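Local coordinates for protein tripeptidase (Staphylococcus aureus subsp. aureus, PDB 3RZA) that probably hydrolyses tripeptides as a metal-dependent peptidase of the M20 family, at a site holding a zinc and a calcium ion in this crystal, at residues Q24-T29 with K375-L380; S38-E43 with E162-I167; E52-L57 with F156-G161; I111-D114 with I118-D121; G127-A132 with E363-T368. All blocks are in the same frame, centred on the assembly; numbering follows the deposited sequence. Where two conformers were deposited one is given.

Interaction 1. Residues Q24-T29 with K375-L380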
# COMPACT_ATOMS: atom_id res chain seq x y z
N GLN A 24 -45.11 -2.45 20.05
CA GLN A 24 -45.33 -2.52 18.61
C GLN A 24 -45.07 -1.17 17.96
O GLN A 24 -44.47 -1.11 16.90
CB GLN A 24 -46.76 -2.99 18.30
CG GLN A 24 -47.07 -3.22 16.80
CD GLN A 24 -46.21 -4.33 16.18
OE1 GLN A 24 -45.28 -4.06 15.41
NE2 GLN A 24 -46.49 -5.56 16.57
N ARG A 25 -45.58 -0.09 18.56
CA ARG A 25 -45.34 1.25 18.01
C ARG A 25 -43.84 1.59 17.97
O ARG A 25 -43.37 2.15 16.97
CB ARG A 25 -46.10 2.32 18.79
CG ARG A 25 -46.01 3.74 18.17
CD ARG A 25 -46.94 4.69 18.86
NE ARG A 25 -46.58 4.83 20.27
CZ ARG A 25 -47.42 5.21 21.25
NH1 ARG A 25 -48.68 5.57 21.01
NH2 ARG A 25 -46.95 5.27 22.51
N LEU A 26 -43.12 1.25 19.04
CA LEU A 26 -41.65 1.42 19.12
C LEU A 26 -40.95 0.68 17.99
O LEU A 26 -40.07 1.25 17.33
CB LEU A 26 -41.11 0.90 20.47
CG LEU A 26 -39.60 0.89 20.75
CD1 LEU A 26 -38.98 2.25 20.49
CD2 LEU A 26 -39.31 0.44 22.19
N LEU A 27 -41.32 -0.59 17.81
CA LEU A 27 -40.77 -1.43 16.73
C LEU A 27 -41.04 -0.83 15.35
O LEU A 27 -40.14 -0.74 14.54
CB LEU A 27 -41.33 -2.88 16.83
CG LEU A 27 -40.96 -3.91 15.74
CD1 LEU A 27 -39.48 -3.97 15.53
CD2 LEU A 27 -41.55 -5.33 16.08
N ASN A 28 -42.27 -0.40 15.09
CA ASN A 28 -42.62 0.24 13.82
C ASN A 28 -41.84 1.53 13.57
O ASN A 28 -41.37 1.74 12.46
CB ASN A 28 -44.14 0.52 13.72
CG ASN A 28 -44.98 -0.76 13.69
OD1 ASN A 28 -44.50 -1.84 13.38
ND2 ASN A 28 -46.25 -0.63 14.01
N THR A 29 -41.64 2.34 14.62
CA THR A 29 -40.82 3.56 14.53
C THR A 29 -39.37 3.25 14.20
O THR A 29 -38.79 3.89 13.33
CB THR A 29 -40.90 4.38 15.83
OG1 THR A 29 -42.25 4.78 16.02
CG2 THR A 29 -39.99 5.63 15.78
N LYS A 375 -36.08 -7.22 22.76
CA LYS A 375 -36.16 -7.06 24.22
C LYS A 375 -35.31 -5.86 24.70
O LYS A 375 -35.74 -5.11 25.58
CB LYS A 375 -35.76 -8.35 24.96
CG LYS A 375 -35.84 -8.27 26.50
CD LYS A 375 -35.55 -9.59 27.13
CE LYS A 375 -35.68 -9.51 28.63
NZ LYS A 375 -35.31 -10.81 29.27
N SER A 376 -34.15 -5.66 24.09
CA SER A 376 -33.28 -4.48 24.41
C SER A 376 -33.89 -3.13 24.00
O SER A 376 -33.79 -2.14 24.73
CB SER A 376 -31.89 -4.65 23.79
OG SER A 376 -31.21 -5.74 24.40
N LEU A 377 -34.54 -3.11 22.83
CA LEU A 377 -35.22 -1.92 22.36
C LEU A 377 -36.34 -1.53 23.32
O LEU A 377 -36.46 -0.38 23.66
CB LEU A 377 -35.78 -2.16 20.95
CG LEU A 377 -36.45 -1.01 20.22
CD1 LEU A 377 -35.45 0.06 19.83
CD2 LEU A 377 -37.17 -1.58 18.99
N ASN A 378 -37.14 -2.50 23.74
CA ASN A 378 -38.20 -2.30 24.75
C ASN A 378 -37.65 -1.78 26.07
O ASN A 378 -38.13 -0.77 26.60
CB ASN A 378 -38.99 -3.60 24.98
CG ASN A 378 -39.78 -4.05 23.74
OD1 ASN A 378 -40.10 -3.24 22.86
ND2 ASN A 378 -40.08 -5.36 23.67
N LEU A 379 -36.61 -2.44 26.59
CA LEU A 379 -35.97 -2.01 27.85
C LEU A 379 -35.34 -0.62 27.77
O LEU A 379 -35.38 0.11 28.77
CB LEU A 379 -34.90 -3.04 28.33
CG LEU A 379 -35.44 -4.38 28.86
CD1 LEU A 379 -34.28 -5.35 29.03
CD2 LEU A 379 -36.22 -4.22 30.21
N LEU A 380 -34.75 -0.26 26.63
CA LEU A 380 -34.10 1.06 26.45
C LEU A 380 -35.12 2.20 26.49
O LEU A 380 -34.88 3.21 27.14
CB LEU A 380 -33.31 1.15 25.13
CG LEU A 380 -32.54 2.46 24.81
CD1 LEU A 380 -31.42 2.71 25.86
CD2 LEU A 380 -31.98 2.44 23.35
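The flat groups here belong to N378 and to the peptide carbonyl of L377, and both meet the same methyl of L26. The carboxamide of N378 approaches with its oxygen, OD1 lying 3.8 Å from L26 CD2. The carbonyl is nearer still, with L377 O 3.3 Å from L26 CD2, so the methyl lies against polar backbone as well as against hydrocarbon. The rest is leucine on leucine. L26 and L377 reach toward each other tip to tip, and their branch points come together, CG to CG at 3.7 Å. Each leucine has CG anti to its own backbone N (chi1 176° in L26, -176° in L377), which extends both side chains toward the opposing helix; the short axes pass 10.2 Å apart. L27 adds a looser touch through its backbone, its CA 4.3 Å from L377 CD2. No hydrogen bond links the segments. The N-to-C directions of segments 24-29 and 375-380 lie 108° apart, so they meet crosswise. Helix 128-147 also packs on helix 23-34, where R25 makes salt bridges to E139 and E146, while on the other helix L380 packs on I185 and V360 and L379 on L332.

Interaction 2. Residues S38-E43 with E162-I167. With CA (calcium ion), chain D.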
# COMPACT_ATOMS: atom_id res chain seq x y z
N SER A 38 -29.39 7.29 5.68
CA SER A 38 -28.67 8.40 6.30
C SER A 38 -27.18 8.05 6.50
O SER A 38 -26.64 8.18 7.60
CB SER A 38 -29.32 8.79 7.63
OG SER A 38 -29.30 7.71 8.54
N GLU A 39 -26.52 7.63 5.42
CA GLU A 39 -25.07 7.37 5.47
C GLU A 39 -24.39 8.66 5.85
O GLU A 39 -24.85 9.73 5.44
CB GLU A 39 -24.53 6.88 4.13
CG GLU A 39 -24.97 5.45 3.75
CD GLU A 39 -24.28 4.93 2.47
OE1 GLU A 39 -24.00 5.74 1.56
OE2 GLU A 39 -24.07 3.70 2.37
N THR A 40 -23.34 8.58 6.67
CA THR A 40 -22.70 9.77 7.25
C THR A 40 -22.26 10.74 6.16
O THR A 40 -21.80 10.32 5.09
CB THR A 40 -21.51 9.37 8.20
OG1 THR A 40 -21.13 10.48 9.04
CG2 THR A 40 -20.30 8.85 7.43
N GLY A 41 -22.53 12.02 6.38
CA GLY A 41 -22.40 13.05 5.36
C GLY A 41 -23.58 13.29 4.44
O GLY A 41 -23.63 14.34 3.80
N ASN A 42 -24.55 12.36 4.39
CA ASN A 42 -25.74 12.47 3.54
C ASN A 42 -27.01 12.40 4.38
O ASN A 42 -27.94 11.63 4.08
CB ASN A 42 -25.74 11.38 2.46
CG ASN A 42 -24.61 11.55 1.45
OD1 ASN A 42 -24.08 12.64 1.26
ND2 ASN A 42 -24.25 10.46 0.79
N GLU A 43 -27.06 13.25 5.41
CA GLU A 43 -28.15 13.30 6.38
C GLU A 43 -29.34 14.16 5.90
O GLU A 43 -30.34 14.23 6.59
CB GLU A 43 -27.67 13.88 7.74
CG GLU A 43 -26.57 13.09 8.45
CD GLU A 43 -25.14 13.49 8.06
OE1 GLU A 43 -24.96 14.26 7.11
OE2 GLU A 43 -24.19 12.99 8.71
N GLU A 162 -21.75 11.88 13.31
CA GLU A 162 -21.11 11.20 14.43
C GLU A 162 -20.12 10.14 13.94
O GLU A 162 -19.03 10.02 14.49
CB GLU A 162 -22.12 10.59 15.40
CG GLU A 162 -21.54 10.12 16.77
CD GLU A 162 -21.00 8.66 16.82
OE1 GLU A 162 -21.11 7.86 15.84
OE2 GLU A 162 -20.47 8.30 17.87
N GLU A 163 -20.50 9.44 12.87
CA GLU A 163 -19.67 8.39 12.26
C GLU A 163 -18.54 8.89 11.37
O GLU A 163 -17.79 8.08 10.89
CB GLU A 163 -20.56 7.44 11.43
CG GLU A 163 -21.71 6.83 12.18
CD GLU A 163 -21.31 5.77 13.14
OE1 GLU A 163 -20.13 5.63 13.53
OE2 GLU A 163 -22.21 5.00 13.53
N SER A 164 -18.45 10.20 11.14
CA SER A 164 -17.28 10.83 10.50
C SER A 164 -16.29 11.45 11.52
O SER A 164 -15.43 12.24 11.12
CB SER A 164 -17.75 11.92 9.52
OG SER A 164 -18.70 11.44 8.63
N GLY A 165 -16.38 11.08 12.81
CA GLY A 165 -15.50 11.60 13.85
C GLY A 165 -16.15 12.69 14.70
O GLY A 165 -15.51 13.71 14.98
N LEU A 166 -17.41 12.46 15.11
CA LEU A 166 -18.14 13.36 16.03
C LEU A 166 -18.26 14.80 15.49
O LEU A 166 -18.31 15.76 16.26
CB LEU A 166 -17.48 13.35 17.41
CG LEU A 166 -17.03 12.00 17.99
CD1 LEU A 166 -16.39 12.22 19.35
CD2 LEU A 166 -18.19 11.01 18.08
N ILE A 167 -18.32 14.93 14.15
CA ILE A 167 -18.15 16.21 13.48
C ILE A 167 -19.35 17.15 13.71
O ILE A 167 -19.15 18.35 13.90
CB ILE A 167 -17.92 16.03 11.93
CG1 ILE A 167 -16.66 15.22 11.63
CG2 ILE A 167 -17.80 17.37 11.25
CD1 ILE A 167 -15.32 15.87 12.11
CA CA D . -21.33 3.68 15.05
O HOH W 1 -21.43 4.94 17.27
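T40 and S164 make the tight part of this contact: T40 OG1 and S164 OG stand 2.6 Å apart, a probable hydrogen bond between two hydroxyls. The methyl of T40 presses on the same serine, CG2 being 3.3 Å from S164 OG, and the threonine CB rests against E163 CB. With OG1 anti to the backbone N (chi1 -164°), T40 turns its hydroxyl across to S164; OG1 also hydrogen-bonds to OD2 of D100, just after strand 93-98. That carboxylate oxygen accepts the backbone N-H of E163 too, so D100 ties both loops together.

T40 lies within the type II turn from E39 to N42, closed by N42 N to E39 O, with G41 at positive phi. G41 N donates to E43 OE2 over 3.0 Å, coming from above the carboxylate plane, 48° out of it.

Away from T40 the contact thins out. Of the E163 side chain, CB is the part that packs on T40; bent at chi2, the rest leads off to the metal site. There the carboxylate binds calcium unevenly, with E163 OE2 at 2.2 Å and OE1 at 2.8 Å, and D129 and H366 complete the site. Water 1, which binds both the calcium and the zinc, donates to E162 OE1 over 3.3 Å.

The two loops follow helix 23-34 and strand 154-159 respectively. H98 of strand 93-98 touches both E162 and E163, and helix 344-348 lies against E162 and L166 through D344.

Interaction 3. Residues E52-L57 with F156-G161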
# COMPACT_ATOMS: atom_id res chain seq x y z
N GLU A 52 -39.86 17.03 11.80
CA GLU A 52 -41.34 17.00 11.86
C GLU A 52 -41.91 16.06 12.93
O GLU A 52 -42.94 16.36 13.51
CB GLU A 52 -41.95 16.57 10.52
CG GLU A 52 -41.74 17.52 9.30
CD GLU A 52 -42.04 18.97 9.59
OE1 GLU A 52 -43.05 19.27 10.27
OE2 GLU A 52 -41.26 19.83 9.13
N LYS A 53 -41.25 14.91 13.14
CA LYS A 53 -41.64 14.00 14.21
C LYS A 53 -41.53 14.65 15.59
O LYS A 53 -42.44 14.53 16.39
CB LYS A 53 -40.84 12.70 14.17
CG LYS A 53 -41.21 11.83 12.99
CD LYS A 53 -40.47 10.52 12.97
CE LYS A 53 -40.85 9.71 11.72
NZ LYS A 53 -42.28 9.28 11.73
N PHE A 54 -40.44 15.38 15.83
CA PHE A 54 -40.23 16.04 17.14
C PHE A 54 -41.18 17.21 17.37
O PHE A 54 -41.76 17.32 18.46
CB PHE A 54 -38.74 16.46 17.35
CG PHE A 54 -37.86 15.32 17.72
CD1 PHE A 54 -37.93 14.75 19.00
CD2 PHE A 54 -36.98 14.76 16.79
CE1 PHE A 54 -37.13 13.67 19.35
CE2 PHE A 54 -36.17 13.68 17.13
CZ PHE A 54 -36.25 13.13 18.42
N ILE A 55 -41.39 18.04 16.35
CA ILE A 55 -42.36 19.14 16.40
C ILE A 55 -43.79 18.63 16.62
O ILE A 55 -44.48 19.12 17.50
CB ILE A 55 -42.36 20.01 15.12
CG1 ILE A 55 -41.03 20.74 14.93
CG2 ILE A 55 -43.48 21.08 15.17
CD1 ILE A 55 -40.92 21.46 13.59
N ALA A 56 -44.20 17.62 15.84
CA ALA A 56 -45.52 16.99 16.00
C ALA A 56 -45.79 16.42 17.42
O ALA A 56 -46.93 16.37 17.86
CB ALA A 56 -45.71 15.89 14.96
N LEU A 57 -44.72 16.00 18.12
CA LEU A 57 -44.80 15.56 19.54
C LEU A 57 -44.80 16.72 20.58
O LEU A 57 -44.82 16.44 21.78
CB LEU A 57 -43.65 14.56 19.85
CG LEU A 57 -43.75 13.18 19.15
CD1 LEU A 57 -42.44 12.46 19.21
CD2 LEU A 57 -44.83 12.34 19.79
N PHE A 156 -33.68 17.22 23.35
CA PHE A 156 -33.34 16.09 22.50
C PHE A 156 -32.42 16.62 21.42
O PHE A 156 -32.84 17.46 20.60
CB PHE A 156 -34.60 15.49 21.90
CG PHE A 156 -35.49 14.85 22.92
CD1 PHE A 156 -36.34 15.62 23.70
CD2 PHE A 156 -35.47 13.47 23.12
CE1 PHE A 156 -37.14 15.03 24.67
CE2 PHE A 156 -36.29 12.86 24.07
CZ PHE A 156 -37.12 13.64 24.85
N VAL A 157 -31.16 16.20 21.48
CA VAL A 157 -30.09 16.72 20.63
C VAL A 157 -29.77 15.66 19.58
O VAL A 157 -29.23 14.60 19.91
CB VAL A 157 -28.82 17.08 21.47
CG1 VAL A 157 -27.73 17.60 20.58
CG2 VAL A 157 -29.16 18.10 22.55
N ILE A 158 -30.11 15.94 18.31
CA ILE A 158 -29.96 14.96 17.22
C ILE A 158 -28.82 15.43 16.32
O ILE A 158 -28.94 16.48 15.65
CB ILE A 158 -31.26 14.77 16.39
CG1 ILE A 158 -32.52 14.80 17.27
CG2 ILE A 158 -31.19 13.47 15.60
CD1 ILE A 158 -32.52 13.86 18.45
N THR A 159 -27.71 14.68 16.33
CA THR A 159 -26.50 15.11 15.64
C THR A 159 -26.35 14.45 14.29
O THR A 159 -26.93 13.39 14.02
CB THR A 159 -25.24 14.79 16.44
OG1 THR A 159 -25.12 13.38 16.58
CG2 THR A 159 -25.30 15.42 17.77
N VAL A 160 -25.50 15.07 13.50
CA VAL A 160 -25.11 14.58 12.17
C VAL A 160 -23.63 14.25 12.26
O VAL A 160 -22.96 14.64 13.23
CB VAL A 160 -25.35 15.63 11.10
CG1 VAL A 160 -26.88 15.74 10.79
CG2 VAL A 160 -24.76 16.99 11.51
N GLY A 161 -23.14 13.45 11.33
CA GLY A 161 -21.73 13.17 11.22
C GLY A 161 -21.02 12.53 12.40
O GLY A 161 -19.81 12.63 12.48
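F54, which meets F156 and I158, sits in a helical turn whose shortest polar bond is the backbone link from A56 N to E52 O, 2.9 Å; the contact itself is wholly apolar. It is a helix-on-sheet layer of the alpha/beta metal-binding part of the fold, with helix 46-56 packed on strand 154-159. F54 does all the work on the helix side. Its CG lies anti to the carbonyl carbon (chi1 -77°), which directs the ring at the strand and lets it straddle two residues.

F156 and I158, two apart on the strand, both point their side chains to the helix, while V157 between them points away. The two phenylalanine side chains cross at about a right angle, yet their ring planes are inclined by just 37° and the centroids stand 5.9 Å apart. This is an oblique meeting, in which F54 CE1 comes within 4.0 Å of F156 CB and 4.1 Å of F156 CG and CD2.

On the strand's two sides F156 and I158 pair with C79 and L77, and V157 with L95 and S97. L141 of helix 128-147 touches both F54 and F156, and V61 of strand 60-63 touches F54, so the aromatic pair is buried among helices and sheet.

I158 arrives from the opposite direction to F54 and brings its CG1-CD1 branch to the CE2-CZ side of the ring. Its CG1 lies 3.8 Å from F54 CE2, and its CD1 is at the same 3.8 Å from F54 CZ.

Interaction 4. Residues I111-D114 with I118-D121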
# COMPACT_ATOMS: atom_id res chain seq x y z
N ILE A 111 -35.36 -7.21 8.72
CA ILE A 111 -36.16 -8.44 8.91
C ILE A 111 -36.32 -8.70 10.41
O ILE A 111 -35.33 -8.73 11.14
CB ILE A 111 -35.49 -9.67 8.26
CG1 ILE A 111 -35.01 -9.32 6.82
CG2 ILE A 111 -36.47 -10.87 8.27
CD1 ILE A 111 -34.60 -10.52 5.94
N VAL A 112 -37.57 -8.87 10.85
CA VAL A 112 -37.90 -9.24 12.21
C VAL A 112 -38.09 -10.78 12.28
O VAL A 112 -39.04 -11.32 11.68
CB VAL A 112 -39.16 -8.51 12.70
CG1 VAL A 112 -39.42 -8.83 14.19
CG2 VAL A 112 -39.00 -7.00 12.48
N LYS A 113 -37.18 -11.46 12.99
CA LYS A 113 -37.10 -12.92 13.03
C LYS A 113 -37.67 -13.47 14.34
O LYS A 113 -37.71 -12.76 15.35
CB LYS A 113 -35.64 -13.37 12.85
CG LYS A 113 -35.05 -13.14 11.46
CD LYS A 113 -35.59 -14.11 10.40
CE LYS A 113 -34.92 -15.51 10.44
NZ LYS A 113 -33.58 -15.55 9.74
N ASP A 114 -38.07 -14.74 14.32
CA ASP A 114 -38.71 -15.43 15.47
C ASP A 114 -37.81 -15.63 16.67
O ASP A 114 -38.30 -15.89 17.78
CB ASP A 114 -39.25 -16.81 15.05
CG ASP A 114 -40.37 -16.73 14.03
OD1 ASP A 114 -41.30 -15.90 14.20
OD2 ASP A 114 -40.34 -17.49 13.05
N ILE A 118 -33.92 -8.19 15.26
CA ILE A 118 -34.09 -7.50 13.99
C ILE A 118 -32.74 -7.53 13.28
O ILE A 118 -31.73 -7.19 13.88
CB ILE A 118 -34.55 -6.02 14.16
CG1 ILE A 118 -35.79 -5.90 15.08
CG2 ILE A 118 -34.87 -5.37 12.77
CD1 ILE A 118 -35.68 -4.79 16.13
N TYR A 119 -32.73 -8.00 12.03
CA TYR A 119 -31.53 -8.04 11.18
C TYR A 119 -31.74 -7.17 9.95
O TYR A 119 -32.87 -6.84 9.59
CB TYR A 119 -31.25 -9.48 10.70
CG TYR A 119 -31.06 -10.50 11.81
CD1 TYR A 119 -32.16 -11.15 12.36
CD2 TYR A 119 -29.80 -10.82 12.28
CE1 TYR A 119 -32.00 -12.11 13.36
CE2 TYR A 119 -29.62 -11.76 13.29
CZ TYR A 119 -30.72 -12.39 13.83
OH TYR A 119 -30.54 -13.32 14.82
N SER A 120 -30.63 -6.89 9.26
CA SER A 120 -30.68 -6.47 7.84
C SER A 120 -30.91 -7.70 6.95
O SER A 120 -31.01 -8.83 7.45
CB SER A 120 -29.36 -5.77 7.45
OG SER A 120 -28.30 -6.71 7.31
N ASP A 121 -30.97 -7.51 5.64
CA ASP A 121 -30.93 -8.66 4.71
C ASP A 121 -29.49 -9.19 4.44
O ASP A 121 -29.32 -10.05 3.61
CB ASP A 121 -31.73 -8.39 3.40
CG ASP A 121 -31.04 -7.40 2.44
OD1 ASP A 121 -29.96 -6.87 2.72
OD2 ASP A 121 -31.63 -7.16 1.38
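I111 and Y119 are joined by a reciprocal pair of backbone hydrogen bonds. I111 N donates to Y119 O over 2.7 Å and Y119 N returns the bond to I111 O over 2.8 Å, both close to straight. I111 O receives its N-H in the carbonyl plane and takes a further CA-H contact from I118, whose CA is 3.3 Å away. The same oxygen lies at the edge of the Y119 ring, near its plane. K113 crosses the tyrosine side chain at about a right angle, with K113 CG 3.6 Å from Y119 CD1. CG, anti to the carbonyl carbon (chi1 -69°), and CB lie obliquely against the ring; the later bends curl the rest of the chain, and NZ hydrogen-bonds a glycol molecule probably left from crystallisation. At the other end I111 CD1 comes within 4.4 Å of D121 CB.

The two strands form an antiparallel beta hairpin. I111 with Y119 is its hydrogen-bonded pair, and V112 with I118 the non-hydrogen-bonded one, looser at the side chains with V112 CG2 4.3 Å from I118 CG1. These last two lie on the face opposite to I111 and Y119, turned to the helices: both touch L31 of helix 23-34 and I374 of helix 374-393.

Further out, strand 371-373 flanks I118 through M372 and makes a three-stranded antiparallel sheet. The Y119 hydroxyl is held by D115 OD2, with a weak bond to R371 NH1. Beyond the strand end S120 OG bonds to T124 O and G122 N, and D121 OD1 to T123 OG1.

Interaction 5. Residues G127-A132 with E363-T368. With CA (calcium ion), chain D; ZN (zinc ion), chain C.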
# COMPACT_ATOMS: atom_id res chain seq x y z
N GLY A 127 -28.33 -0.20 10.94
CA GLY A 127 -28.49 1.13 11.49
C GLY A 127 -29.24 1.17 12.82
O GLY A 127 -29.78 2.23 13.19
N ALA A 128 -29.23 0.07 13.57
CA ALA A 128 -29.58 0.12 15.01
C ALA A 128 -28.71 1.13 15.74
O ALA A 128 -29.18 1.84 16.62
CB ALA A 128 -29.46 -1.25 15.65
N ASP A 129 -27.44 1.13 15.38
CA ASP A 129 -26.54 2.21 15.68
C ASP A 129 -26.77 3.37 14.65
O ASP A 129 -26.26 3.30 13.51
CB ASP A 129 -25.13 1.71 15.62
CG ASP A 129 -24.13 2.76 15.97
OD1 ASP A 129 -24.47 3.80 16.54
OD2 ASP A 129 -22.95 2.54 15.67
N ASP A 130 -27.51 4.43 15.00
CA ASP A 130 -28.04 4.76 16.34
C ASP A 130 -29.55 5.03 16.33
O ASP A 130 -30.10 5.68 17.23
CB ASP A 130 -27.26 5.95 16.91
CG ASP A 130 -27.45 6.14 18.42
OD1 ASP A 130 -27.70 5.13 19.12
OD2 ASP A 130 -27.40 7.32 18.89
N LYS A 131 -30.25 4.45 15.36
CA LYS A 131 -31.67 4.69 15.19
C LYS A 131 -32.54 3.99 16.28
O LYS A 131 -33.68 4.37 16.47
CB LYS A 131 -32.11 4.35 13.76
CG LYS A 131 -31.40 5.25 12.71
CD LYS A 131 -31.56 4.83 11.28
CE LYS A 131 -31.22 5.99 10.36
NZ LYS A 131 -31.16 5.64 8.89
N ALA A 132 -31.98 2.99 16.99
CA ALA A 132 -32.57 2.45 18.23
C ALA A 132 -32.71 3.54 19.26
O ALA A 132 -33.78 3.68 19.88
CB ALA A 132 -31.71 1.29 18.79
N GLU A 363 -25.86 -4.87 18.38
CA GLU A 363 -24.81 -5.90 18.25
C GLU A 363 -24.26 -5.96 16.83
O GLU A 363 -24.99 -5.72 15.88
CB GLU A 363 -25.39 -7.24 18.64
CG GLU A 363 -25.58 -7.43 20.16
CD GLU A 363 -26.11 -8.81 20.52
OE1 GLU A 363 -26.60 -9.50 19.60
OE2 GLU A 363 -26.04 -9.20 21.72
N LYS A 364 -22.96 -6.31 16.74
CA LYS A 364 -22.24 -6.42 15.47
C LYS A 364 -22.39 -5.15 14.62
O LYS A 364 -22.59 -5.22 13.38
CB LYS A 364 -22.69 -7.67 14.70
CG LYS A 364 -22.53 -8.97 15.48
CD LYS A 364 -22.08 -10.11 14.55
CE LYS A 364 -21.88 -11.41 15.30
NZ LYS A 364 -23.19 -11.97 15.67
N ILE A 365 -22.28 -4.00 15.29
CA ILE A 365 -22.48 -2.70 14.63
C ILE A 365 -21.35 -2.45 13.62
O ILE A 365 -20.29 -3.04 13.73
CB ILE A 365 -22.65 -1.51 15.64
CG1 ILE A 365 -21.36 -1.25 16.47
CG2 ILE A 365 -23.85 -1.77 16.57
CD1 ILE A 365 -21.42 0.02 17.36
N HIS A 366 -21.65 -1.66 12.61
CA HIS A 366 -20.73 -1.35 11.49
C HIS A 366 -20.44 -2.53 10.58
O HIS A 366 -19.43 -2.52 9.88
CB HIS A 366 -19.39 -0.76 11.95
CG HIS A 366 -19.50 0.46 12.80
ND1 HIS A 366 -18.40 1.20 13.15
CD2 HIS A 366 -20.57 1.10 13.33
CE1 HIS A 366 -18.76 2.23 13.87
NE2 HIS A 366 -20.08 2.20 13.99
N THR A 367 -21.27 -3.57 10.62
CA THR A 367 -21.13 -4.72 9.76
C THR A 367 -22.49 -5.07 9.22
O THR A 367 -23.52 -4.70 9.80
CB THR A 367 -20.54 -5.98 10.49
OG1 THR A 367 -21.55 -6.61 11.30
CG2 THR A 367 -19.31 -5.61 11.35
N THR A 368 -22.49 -5.82 8.13
CA THR A 368 -23.72 -6.29 7.52
C THR A 368 -24.46 -7.39 8.33
O THR A 368 -25.54 -7.79 7.95
CB THR A 368 -23.51 -6.76 6.04
OG1 THR A 368 -22.66 -7.90 6.00
CG2 THR A 368 -22.90 -5.66 5.16
CA CA D . -21.33 3.68 15.05
ZN ZN C . -23.46 5.41 17.35
O HOH W 1 -21.43 4.94 17.27
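I365 is the first residue of E363-T368 to meet D129: its CD1 lies 3.4 Å from D129 OD2, and its CG2 packs on D129 CB at 3.8 Å. H366 follows, at positive phi inside the type II turn from K364 to T367, and binds calcium through NE2 at 2.2 Å. Its imidazole is nearly coplanar with the D129 carboxylate, the planes 7° apart, and OD2 stands at the ring edge. NE2 and OD2 are neighbours because both bind the calcium, and no hydrogen bond joins them. T367 then ties the turn back, OG1 donating to K364 O over 2.7 Å.

D129 bridges the two metals, OD2 binding calcium and OD1 zinc, each at 2.1 Å; E163 adds to the calcium site, H98 and D186 to the zinc. E370 OE2 accepts the D129 backbone N-H, and the peptide bond from D129 to D130 is cis, as in other M20 peptidases. Water 1 bridges as well, nearer the zinc (2.1 Å) than the calcium (2.6 Å). Such a bridged pair is consistent with the two-metal centre of this family, in which a metal-bound water attacks the peptide, the calcium probably occupying a second zinc position.

How the interactions relate
From the N terminus, interaction 1 closes the widest loop, bringing helix 23-34 to the C-terminal helix 374-393, and the other four all lie within it. Interaction 2 brings the loop after helix 23-34 to the one after strand 154-159; inside it sits interaction 3, and inside that the short hairpin of interaction 4. Interaction 5 opens after the hairpin has closed and crosses both 2 and 3, carrying the start of helix 128-147 to the loop before strand 371-373. Interactions 2 and 5 share the calcium and water 1. E43 links 2 to G161 of 3, and L27 of 1 packs on I118 of 4.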